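Local coordinates for tyrosine-protein phosphatase non-receptor type 18 (Homo sapiens, PDB 2OC3) that hydrolyses phosphotyrosine on proteins, dephosphorylating autophosphorylated tyrosine kinases, the part described here being its catalytic domain, at residues D118-R121 with L122-E125; C145-Y148 with W149-Q153; V249-L252 with L253-Q256. All coordinates share one frame; numbering follows the deposited sequence.

Contact 1: D118-R121 with L122-E125; sequences DFWR and LVWE
With chi1 at 167°, Val123 points CG1 away from its own N and CG2 away from its carbonyl carbon, which turns the two methyls toward the Trp120 and Phe119 rings of the preceding turn. The motif is the last two turns of an alpha helix, 116-125, packed beside the central mixed sheet of the classical tyrosine phosphatase fold. Trp120, with CG beside the backbone N (chi1 -74°), lies alongside Val123 and brings the six-membered ring of its indole close, CZ3 standing 3.8 Å from Val123 CG1. On the Phe119 side, Val123 CG2 sits over one ring face, 4.0 Å from Phe119 CE2. Replacing Val123 by an alanine removes both methyls and would probably leave the Phe119 face and the CZ3 corner of Trp120 with a gap between them. Beneath this packing run regular i to i+4 backbone bonds, for example Val123 N to Phe119 O at 3.0 Å and Trp124 N to Trp120 O at 2.8 Å. Toward the sheet, Trp120 also touches Leu180 and Val182 of strand 175-184. Polar groups of the helix are bonded too: Glu125 reaches Ser80 OG and Leu81 N, and Arg121 NH2 reaches the carbonyls of Leu81 and Ser88. Arg121 adds a salt bridge within the helix, its NH1 lying 2.8 Å from Asp118 OD1, which sits in the guanidinium plane while the NH1 approaches from 52° above the carboxylate plane.

Contact 2: C145-Y148 with W149-Q153; sequences CERY and WAQEQ
This is a local contact, between side chains one to four residues apart, in the loop between strands 142-143 and 156-158. It holds the Cys-x-x-Tyr-Trp sequence characteristic of classical tyrosine phosphatases, and its organising element is the indole of Trp149, used on a face by Arg147 and at an edge by Tyr148. Arg147 lays its aliphatic chain across one indole face: CG is 3.7 Å from the centroid of the five-membered ring, a CH-pi contact close to the ring normal, and Arg147 CD is 3.6 Å from Trp149 NE1. Tyr148 and Trp149 form a T-shaped pair, planes at 87° and centroids of the Tyr148 ring and the Trp149 six-membered ring 5.0 Å apart; Trp149 CE3 stands 3.7 Å above the centre of the Tyr148 ring. A bend about the CG-CD bond of the arginine (chi3 64°) returns NH1 to the backbone of Trp149. There Arg147 NH1 donates to Trp149 O at 2.9 Å, with the oxygen at the guanidinium edge and NH1 in the carbonyl plane. The Gln151 amide stacks on a face of the Arg147 guanidinium, the planes 5° apart and Gln151 NE2 3.5 Å above the guanidinium plane. Outside the loop, Tyr148 OH is hydrogen-bonded to His232 and Gln193, and Trp149 has a cation-pi contact with Arg178. The chemistry implies a division of labour in Arg147: methylenes supply the contact with the indole, since CZ lies too far from the five-membered ring for more than a weak cation-pi attraction, while the charged end is tied to the main chain two residues on and, with Gln151 stacked on its face, is probably limited in its rotation.

Contact 3: V249-L252 with L253-Q256; sequences VRQL and LLTQ
Thr255 bonds back to Gln251 where helix 238-254 ends in a Schellman motif, the chain leaving helical geometry at Gln256 with a positive phi of 66°. The helix follows the loop that, by similarity, binds the substrate in the phosphatase fold, and this is its far end. The close-packed part is the side turned to the protein. Val249 and Leu253 lie against Phe296 of helix 282-296, with Met295 also touching Leu253, and Leu252 meets Val99, Ile258 and Phe262 in neighbouring loops. Regular backbone bonds carry this turn: Leu253 N to Val249 O and Leu254 N to Arg250 O, each 2.9 Å. The looser side is the surface, where Leu254 is exposed and packs on polar chains. Its CG takes the position beside the backbone N (chi1 -63°), and from there CD1 rests over the centre of one face of the Arg250 guanidinium, 3.5 Å above the plane, while Gln251 OE1 is 3.8 Å from the same methyl. The extended Arg250 chain also meets Val215, Glu216 and Arg219 of helix 209-222. Past Leu254 the exposed Thr255 and Gln256 touch a crystal neighbour, yet their backbone stays tied to the helix, for Gln256 N bonds to Leu253 O at 3.1 Å. The Thr255 hydroxyl adds a side-chain bond: with OG1 between its own N and carbonyl carbon (chi1 59°), Thr255 donates to Gln251 O at 2.8 Å, and Thr255 N reaches that oxygen at 3.1 Å from the opposite face of the carbonyl plane.

Overall arrangement
Contacts 1 and 2 adjoin, their centres 15 Å apart: Phe119 CE2 packs 3.6 Å from Tyr148 CD1, and Trp120 NE1 makes a weak hydrogen bond to Tyr148 O at 3.2 Å. Helix 116-125 and the 145-153 loop thus join near the catalytic centre; the side chains of Phe119 and Tyr148 each lie about 10 Å from that of Cys233, the predicted phosphocysteine residue, and His232, a partner of Tyr148, immediately precedes it. Contact 3 is remote, its centre 29 Å from contact 1 and 33 Å from contact 2, on the opposite side of the chain's centre from the latter. It still connects to the site through its helix, which starts at Gly238, one of the probable substrate-binding residues.

Contact 1: D118-R121 with L122-E125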
ATOM      1  N   ASP A 118      -5.667  -9.564 -12.530  1.00  9.36           N
ATOM      2  CA  ASP A 118      -6.413  -9.269 -11.307  1.00  8.01           C
ATOM      3  C   ASP A 118      -6.054  -7.914 -10.688  1.00  7.48           C
ATOM      4  O   ASP A 118      -6.901  -7.182 -10.172  1.00  7.86           O
ATOM      5  CB  ASP A 118      -6.250 -10.393 -10.310  1.00  8.55           C
ATOM      6  CG  ASP A 118      -6.828 -11.719 -10.806  1.00 10.03           C
ATOM      7  OD1 ASP A 118      -7.782 -11.689 -11.630  1.00 13.45           O
ATOM      8  OD2 ASP A 118      -6.314 -12.770 -10.339  1.00 12.73           O
ATOM      9  N   PHE A 119      -4.768  -7.581 -10.727  1.00  6.76           N
ATOM     10  CA  PHE A 119      -4.309  -6.275 -10.291  1.00  8.41           C
ATOM     11  C   PHE A 119      -5.013  -5.145 -11.052  1.00  7.36           C
ATOM     12  O   PHE A 119      -5.508  -4.197 -10.458  1.00  6.93           O
ATOM     13  CB  PHE A 119      -2.787  -6.177 -10.449  1.00  8.39           C
ATOM     14  CG  PHE A 119      -2.221  -4.886 -10.037  1.00  9.85           C
ATOM     15  CD1 PHE A 119      -1.852  -4.681  -8.713  1.00 12.03           C
ATOM     16  CD2 PHE A 119      -1.980  -3.889 -10.959  1.00 10.11           C
ATOM     17  CE1 PHE A 119      -1.264  -3.476  -8.321  1.00 12.21           C
ATOM     18  CE2 PHE A 119      -1.433  -2.686 -10.572  1.00 10.99           C
ATOM     19  CZ  PHE A 119      -1.091  -2.478  -9.249  1.00 11.05           C
ATOM     20  N   TRP A 120      -5.097  -5.277 -12.374  1.00  7.09           N
ATOM     21  CA  TRP A 120      -5.816  -4.229 -13.155  1.00  8.42           C
ATOM     22  C   TRP A 120      -7.323  -4.254 -12.927  1.00  8.02           C
ATOM     23  O   TRP A 120      -7.953  -3.216 -12.895  1.00  7.69           O
ATOM     24  CB  TRP A 120      -5.436  -4.277 -14.634  1.00  7.60           C
ATOM     25  CG  TRP A 120      -4.055  -3.723 -14.860  1.00  7.84           C
ATOM     26  CD1 TRP A 120      -2.941  -4.410 -15.245  1.00 13.16           C
ATOM     27  CD2 TRP A 120      -3.646  -2.368 -14.654  1.00  7.04           C
ATOM     28  NE1 TRP A 120      -1.866  -3.562 -15.277  1.00 13.06           N
ATOM     29  CE2 TRP A 120      -2.262  -2.302 -14.952  1.00 10.77           C
ATOM     30  CE3 TRP A 120      -4.299  -1.203 -14.275  1.00  8.21           C
ATOM     31  CZ2 TRP A 120      -1.530  -1.103 -14.858  1.00  9.29           C
ATOM     32  CZ3 TRP A 120      -3.567  -0.010 -14.214  1.00 10.82           C
ATOM     33  CH2 TRP A 120      -2.198   0.004 -14.483  1.00 10.61           C
ATOM     34  N   ARG A 121      -7.917  -5.433 -12.706  1.00  7.59           N
ATOM     35  CA  ARG A 121      -9.334  -5.463 -12.312  1.00  8.76           C
ATOM     36  C   ARG A 121      -9.580  -4.665 -11.023  1.00  7.50           C
ATOM     37  O   ARG A 121     -10.575  -3.932 -10.880  1.00  9.38           O
ATOM     38  CB  ARG A 121      -9.798  -6.910 -12.099  1.00  9.48           C
ATOM     39  CG  ARG A 121      -9.963  -7.743 -13.372  1.00  9.39           C
ATOM     40  CD  ARG A 121     -10.084  -9.268 -13.058  1.00 15.13           C
ATOM     41  NE  ARG A 121     -11.305  -9.549 -12.348  1.00 14.66           N
ATOM     42  CZ  ARG A 121     -11.493 -10.513 -11.436  1.00 11.37           C
ATOM     43  NH1 ARG A 121     -10.539 -11.359 -11.053  1.00 10.10           N
ATOM     44  NH2 ARG A 121     -12.699 -10.625 -10.942  1.00 13.38           N
ATOM     45  N   LEU A 122      -8.652  -4.814 -10.071  1.00  7.72           N
ATOM     46  CA  LEU A 122      -8.713  -4.081  -8.801  1.00  7.76           C
ATOM     47  C   LEU A 122      -8.648  -2.581  -9.085  1.00  8.04           C
ATOM     48  O   LEU A 122      -9.527  -1.828  -8.651  1.00  9.58           O
ATOM     49  CB  LEU A 122      -7.578  -4.529  -7.856  1.00  8.36           C
ATOM     50  CG  LEU A 122      -7.426  -3.859  -6.493  1.00 12.25           C
ATOM     51  CD1 LEU A 122      -6.557  -4.750  -5.596  1.00 13.46           C
ATOM     52  CD2 LEU A 122      -6.766  -2.497  -6.583  1.00 10.49           C
ATOM     53  N   VAL A 123      -7.616  -2.158  -9.830  1.00  7.34           N
ATOM     54  CA  VAL A 123      -7.428  -0.738 -10.095  1.00  8.87           C
ATOM     55  C   VAL A 123      -8.675  -0.176 -10.819  1.00  9.75           C
ATOM     56  O   VAL A 123      -9.183   0.896 -10.482  1.00  8.82           O
ATOM     57  CB  VAL A 123      -6.150  -0.543 -10.919  1.00  8.52           C
ATOM     58  CG1 VAL A 123      -6.086   0.884 -11.481  1.00  8.68           C
ATOM     59  CG2 VAL A 123      -4.932  -0.890 -10.072  1.00 10.14           C
ATOM     60  N   TRP A 124      -9.175  -0.911 -11.806  1.00  7.11           N
ATOM     61  CA  TRP A 124     -10.319  -0.405 -12.591  1.00  7.65           C
ATOM     62  C   TRP A 124     -11.610  -0.371 -11.760  1.00  8.59           C
ATOM     63  O   TRP A 124     -12.355   0.606 -11.700  1.00  9.78           O
ATOM     64  CB  TRP A 124     -10.508  -1.304 -13.800  1.00  9.88           C
ATOM     65  CG  TRP A 124     -11.420  -0.696 -14.841  1.00 10.51           C
ATOM     66  CD1 TRP A 124     -12.781  -0.822 -14.915  1.00 11.01           C
ATOM     67  CD2 TRP A 124     -11.040   0.208 -15.887  1.00  9.32           C
ATOM     68  NE1 TRP A 124     -13.269  -0.072 -15.948  1.00 10.90           N
ATOM     69  CE2 TRP A 124     -12.227   0.536 -16.591  1.00  9.63           C
ATOM     70  CE3 TRP A 124      -9.828   0.734 -16.325  1.00 10.48           C
ATOM     71  CZ2 TRP A 124     -12.227   1.411 -17.669  1.00 12.31           C
ATOM     72  CZ3 TRP A 124      -9.844   1.586 -17.423  1.00 12.45           C
ATOM     73  CH2 TRP A 124     -11.038   1.909 -18.069  1.00 13.84           C
ATOM     74  N   GLU A 125     -11.893  -1.488 -11.114  1.00  7.73           N
ATOM     75  CA  GLU A 125     -13.181  -1.630 -10.402  1.00  9.05           C
ATOM     76  C   GLU A 125     -13.377  -0.546  -9.347  1.00  7.03           C
ATOM     77  O   GLU A 125     -14.489   0.003  -9.208  1.00 11.78           O
ATOM     78  CB  GLU A 125     -13.293  -3.010  -9.737  1.00  9.51           C
ATOM     79  CG  GLU A 125     -14.580  -3.162  -8.909  1.00 10.39           C
ATOM     80  CD  GLU A 125     -14.913  -4.598  -8.529  1.00 13.53           C
ATOM     81  OE1 GLU A 125     -14.191  -5.541  -8.925  1.00 13.58           O
ATOM     82  OE2 GLU A 125     -15.955  -4.736  -7.828  1.00 20.83           O
TER

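Contact 2: C145-Y148 with W149-Q153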
ATOM      1  N   CYS A 145       8.309  -8.280  -7.852  1.00  9.12           N
ATOM      2  CA  CYS A 145       7.087  -7.789  -8.458  1.00  6.83           C
ATOM      3  C   CYS A 145       7.184  -7.893  -9.951  1.00  8.23           C
ATOM      4  O   CYS A 145       8.217  -7.467 -10.505  1.00 11.27           O
ATOM      5  CB  CYS A 145       6.886  -6.320  -8.067  1.00  6.95           C
ATOM      6  SG  CYS A 145       5.305  -5.571  -8.575  1.00  9.36           S
ATOM      7  N   GLU A 146       6.112  -8.350 -10.608  1.00  8.72           N
ATOM      8  CA  GLU A 146       6.061  -8.250 -12.058  1.00  7.17           C
ATOM      9  C   GLU A 146       5.815  -6.830 -12.543  1.00  9.89           C
ATOM     10  O   GLU A 146       5.052  -6.071 -11.919  1.00 11.97           O
ATOM     11  CB  GLU A 146       5.009  -9.190 -12.620  1.00 13.58           C
ATOM     12  CG  GLU A 146       5.332 -10.626 -12.373  1.00 22.91           C
ATOM     13  CD  GLU A 146       6.643 -11.062 -13.027  1.00 13.32           C
ATOM     14  OE1 GLU A 146       6.772 -10.852 -14.256  1.00 19.02           O
ATOM     15  OE2 GLU A 146       7.538 -11.526 -12.315  1.00 21.20           O
ATOM     16  N   ARG A 147       6.402  -6.473 -13.677  1.00 10.38           N
ATOM     17  CA  ARG A 147       6.123  -5.195 -14.309  1.00 12.00           C
ATOM     18  C   ARG A 147       4.692  -5.244 -14.831  1.00 10.76           C
ATOM     19  O   ARG A 147       4.329  -6.105 -15.658  1.00 12.29           O
ATOM     20  CB  ARG A 147       7.090  -4.920 -15.457  1.00 15.39           C
ATOM     21  CG  ARG A 147       6.685  -3.699 -16.232  1.00 13.16           C
ATOM     22  CD  ARG A 147       7.793  -3.203 -17.112  1.00 17.68           C
ATOM     23  NE  ARG A 147       8.156  -4.153 -18.161  1.00 15.82           N
ATOM     24  CZ  ARG A 147       7.505  -4.288 -19.318  1.00 17.78           C
ATOM     25  NH1 ARG A 147       6.398  -3.590 -19.587  1.00 20.78           N
ATOM     26  NH2 ARG A 147       7.943  -5.169 -20.229  1.00 25.64           N
ATOM     27  N   TYR A 148       3.881  -4.299 -14.369  1.00  8.90           N
ATOM     28  CA  TYR A 148       2.503  -4.146 -14.813  1.00 10.99           C
ATOM     29  C   TYR A 148       2.248  -2.874 -15.576  1.00 13.37           C
ATOM     30  O   TYR A 148       1.117  -2.639 -16.019  1.00 15.70           O
ATOM     31  CB  TYR A 148       1.589  -4.237 -13.614  1.00 10.78           C
ATOM     32  CG  TYR A 148       1.916  -3.247 -12.504  1.00  9.39           C
ATOM     33  CD1 TYR A 148       1.451  -1.918 -12.555  1.00  9.07           C
ATOM     34  CD2 TYR A 148       2.622  -3.649 -11.364  1.00  8.66           C
ATOM     35  CE1 TYR A 148       1.710  -1.013 -11.568  1.00  7.82           C
ATOM     36  CE2 TYR A 148       2.917  -2.707 -10.347  1.00  7.42           C
ATOM     37  CZ  TYR A 148       2.427  -1.404 -10.446  1.00  8.33           C
ATOM     38  OH  TYR A 148       2.637  -0.505  -9.443  1.00  8.22           O
ATOM     39  N   TRP A 149       3.270  -2.039 -15.699  1.00 11.83           N
ATOM     40  CA  TRP A 149       3.229  -0.771 -16.444  1.00 12.15           C
ATOM     41  C   TRP A 149       3.906  -0.974 -17.800  1.00 15.97           C
ATOM     42  O   TRP A 149       4.691  -1.910 -17.998  1.00 15.80           O
ATOM     43  CB  TRP A 149       3.906   0.333 -15.640  1.00 13.23           C
ATOM     44  CG  TRP A 149       5.337   0.066 -15.325  1.00 11.82           C
ATOM     45  CD1 TRP A 149       6.402   0.428 -16.066  1.00 15.58           C
ATOM     46  CD2 TRP A 149       5.869  -0.663 -14.183  1.00 10.74           C
ATOM     47  NE1 TRP A 149       7.561  -0.025 -15.498  1.00 12.93           N
ATOM     48  CE2 TRP A 149       7.263  -0.702 -14.341  1.00 11.31           C
ATOM     49  CE3 TRP A 149       5.307  -1.285 -13.054  1.00 11.44           C
ATOM     50  CZ2 TRP A 149       8.097  -1.285 -13.425  1.00 10.70           C
ATOM     51  CZ3 TRP A 149       6.155  -1.907 -12.150  1.00 12.67           C
ATOM     52  CH2 TRP A 149       7.532  -1.928 -12.353  1.00 11.90           C
ATOM     53  N   ALA A 150       3.578  -0.076 -18.728  1.00 14.50           N
ATOM     54  CA  ALA A 150       4.083  -0.122 -20.093  1.00 12.94           C
ATOM     55  C   ALA A 150       5.398   0.609 -20.150  1.00 14.43           C
ATOM     56  O   ALA A 150       5.738   1.408 -19.272  1.00 16.08           O
ATOM     57  CB  ALA A 150       3.086   0.513 -21.043  1.00 13.67           C
ATOM     58  N   GLN A 151       6.162   0.276 -21.186  1.00 18.32           N
ATOM     59  CA  GLN A 151       7.409   0.974 -21.467  1.00 23.74           C
ATOM     60  C   GLN A 151       7.258   1.830 -22.720  1.00 17.93           C
ATOM     61  O   GLN A 151       6.259   1.746 -23.431  1.00 18.21           O
ATOM     62  CB  GLN A 151       8.571  -0.021 -21.549  1.00 23.05           C
ATOM     63  CG  GLN A 151       8.840  -0.614 -20.154  1.00 31.71           C
ATOM     64  CD  GLN A 151       9.988  -1.610 -20.077  1.00 31.80           C
ATOM     65  OE1 GLN A 151      10.705  -1.651 -19.073  1.00 41.41           O
ATOM     66  NE2 GLN A 151      10.136  -2.448 -21.103  1.00 31.69           N
ATOM     67  N   GLU A 152       8.234   2.700 -22.939  1.00 19.36           N
ATOM     68  CA  GLU A 152       8.167   3.661 -24.043  1.00 23.69           C
ATOM     69  C   GLU A 152       7.965   2.946 -25.366  1.00 25.17           C
ATOM     70  O   GLU A 152       8.708   2.017 -25.689  1.00 26.82           O
ATOM     71  CB  GLU A 152       9.437   4.519 -24.091  1.00 32.69           C
ATOM     72  CG  GLU A 152       9.466   5.537 -25.228  1.00 32.35           C
ATOM     73  N   GLN A 153       6.935   3.357 -26.099  1.00 30.13           N
ATOM     74  CA  GLN A 153       6.579   2.748 -27.376  1.00 37.25           C
ATOM     75  C   GLN A 153       6.377   1.229 -27.296  1.00 36.91           C
ATOM     76  O   GLN A 153       6.582   0.514 -28.279  1.00 40.07           O
ATOM     77  CB  GLN A 153       7.637   3.094 -28.434  1.00 39.88           C
ATOM     78  CG  GLN A 153       7.761   4.588 -28.712  1.00 45.82           C
ATOM     79  CD  GLN A 153       8.891   4.910 -29.672  1.00 55.91           C
ATOM     80  OE1 GLN A 153       9.899   4.198 -29.735  1.00 75.85           O
ATOM     81  NE2 GLN A 153       8.733   5.994 -30.422  1.00 74.81           N
TER

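Contact 3: V249-L252 with L253-Q256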
ATOM      1  N   VAL A 249      -1.518   9.786   8.874  1.00  7.79           N
ATOM      2  CA  VAL A 249      -1.096  10.810   9.837  1.00  8.78           C
ATOM      3  C   VAL A 249      -1.014  12.179   9.162  1.00  9.33           C
ATOM      4  O   VAL A 249      -1.411  13.208   9.751  1.00 10.40           O
ATOM      5  CB  VAL A 249       0.186  10.418  10.565  1.00  9.27           C
ATOM      6  CG1 VAL A 249       0.626  11.548  11.536  1.00 12.69           C
ATOM      7  CG2 VAL A 249      -0.021   9.100  11.303  1.00  9.38           C
ATOM      8  N   ARG A 250      -0.554  12.226   7.923  1.00  9.74           N
ATOM      9  CA  ARG A 250      -0.483  13.498   7.216  1.00  8.29           C
ATOM     10  C   ARG A 250      -1.872  14.047   6.960  1.00  9.22           C
ATOM     11  O   ARG A 250      -2.062  15.260   7.023  1.00 12.98           O
ATOM     12  CB  ARG A 250       0.265  13.321   5.904  1.00 11.05           C
ATOM     13  CG  ARG A 250       0.515  14.613   5.147  1.00 11.29           C
ATOM     14  CD  ARG A 250       1.525  14.420   4.043  1.00 12.78           C
ATOM     15  NE  ARG A 250       1.658  15.659   3.265  1.00 12.30           N
ATOM     16  CZ  ARG A 250       0.856  15.992   2.262  1.00 10.51           C
ATOM     17  NH1 ARG A 250      -0.114  15.219   1.825  1.00 11.66           N
ATOM     18  NH2 ARG A 250       1.058  17.154   1.630  1.00 16.51           N
ATOM     19  N   GLN A 251      -2.847  13.207   6.661  1.00  9.28           N
ATOM     20  CA  GLN A 251      -4.206  13.677   6.466  1.00 10.60           C
ATOM     21  C   GLN A 251      -4.757  14.243   7.773  1.00 11.06           C
ATOM     22  O   GLN A 251      -5.427  15.296   7.745  1.00 14.38           O
ATOM     23  CB  GLN A 251      -5.089  12.581   5.933  1.00 12.58           C
ATOM     24  CG  GLN A 251      -4.717  12.184   4.499  1.00 11.63           C
ATOM     25  CD  GLN A 251      -4.781  13.358   3.523  1.00 12.45           C
ATOM     26  OE1 GLN A 251      -3.792  14.064   3.258  1.00 15.35           O
ATOM     27  NE2 GLN A 251      -5.965  13.555   2.979  1.00 24.65           N
ATOM     28  N   LEU A 252      -4.484  13.605   8.901  1.00  9.28           N
ATOM     29  CA  LEU A 252      -4.893  14.178  10.205  1.00 11.53           C
ATOM     30  C   LEU A 252      -4.269  15.551  10.392  1.00 13.82           C
ATOM     31  O   LEU A 252      -4.922  16.508  10.820  1.00 13.76           O
ATOM     32  CB  LEU A 252      -4.484  13.289  11.380  1.00 13.48           C
ATOM     33  CG  LEU A 252      -5.207  11.950  11.534  1.00 12.34           C
ATOM     34  CD1 LEU A 252      -4.607  11.190  12.747  1.00 17.93           C
ATOM     35  CD2 LEU A 252      -6.730  12.136  11.624  1.00 13.14           C
ATOM     36  N   LEU A 253      -2.993  15.673  10.083  1.00 11.03           N
ATOM     37  CA  LEU A 253      -2.263  16.925  10.295  1.00 11.48           C
ATOM     38  C   LEU A 253      -2.845  18.037   9.441  1.00 14.68           C
ATOM     39  O   LEU A 253      -3.133  19.149   9.934  1.00 15.51           O
ATOM     40  CB  LEU A 253      -0.794  16.728   9.938  1.00 12.73           C
ATOM     41  CG  LEU A 253       0.164  17.884  10.167  1.00 19.15           C
ATOM     42  CD1 LEU A 253       0.260  18.180  11.653  1.00 26.65           C
ATOM     43  CD2 LEU A 253       1.520  17.526   9.587  1.00 19.07           C
ATOM     44  N   LEU A 254      -3.088  17.758   8.175  1.00 11.62           N
ATOM     45  CA  LEU A 254      -3.557  18.804   7.270  1.00 12.76           C
ATOM     46  C   LEU A 254      -5.007  19.210   7.548  1.00 17.86           C
ATOM     47  O   LEU A 254      -5.431  20.325   7.215  1.00 21.93           O
ATOM     48  CB  LEU A 254      -3.413  18.337   5.816  1.00 18.48           C
ATOM     49  CG  LEU A 254      -1.985  18.077   5.359  1.00 20.03           C
ATOM     50  CD1 LEU A 254      -2.009  17.380   4.005  1.00 22.53           C
ATOM     51  CD2 LEU A 254      -1.177  19.386   5.276  1.00 23.81           C
ATOM     52  N   THR A 255      -5.777  18.320   8.150  1.00 14.32           N
ATOM     53  CA  THR A 255      -7.177  18.594   8.509  1.00 15.72           C
ATOM     54  C   THR A 255      -7.304  19.091   9.956  1.00 14.60           C
ATOM     55  O   THR A 255      -8.424  19.261  10.444  1.00 16.80           O
ATOM     56  CB  THR A 255      -8.060  17.391   8.319  1.00 18.19           C
ATOM     57  OG1 THR A 255      -7.595  16.310   9.116  1.00 15.19           O
ATOM     58  CG2 THR A 255      -8.094  16.976   6.822  1.00 23.41           C
ATOM     59  N   GLN A 256      -6.179  19.305  10.626  1.00 13.23           N
ATOM     60  CA  GLN A 256      -6.116  19.859  11.992  1.00 13.48           C
ATOM     61  C   GLN A 256      -6.729  18.938  13.037  1.00 16.00           C
ATOM     62  O   GLN A 256      -7.193  19.389  14.107  1.00 18.46           O
ATOM     63  CB  GLN A 256      -6.734  21.269  12.037  1.00 14.88           C
ATOM     64  CG  GLN A 256      -6.237  22.189  10.943  1.00 19.79           C
ATOM     65  CD  GLN A 256      -4.769  22.523  11.056  1.00 31.54           C
ATOM     66  OE1 GLN A 256      -4.304  22.990  12.101  1.00 50.39           O
ATOM     67  NE2 GLN A 256      -4.018  22.295   9.972  1.00 41.75           N
TER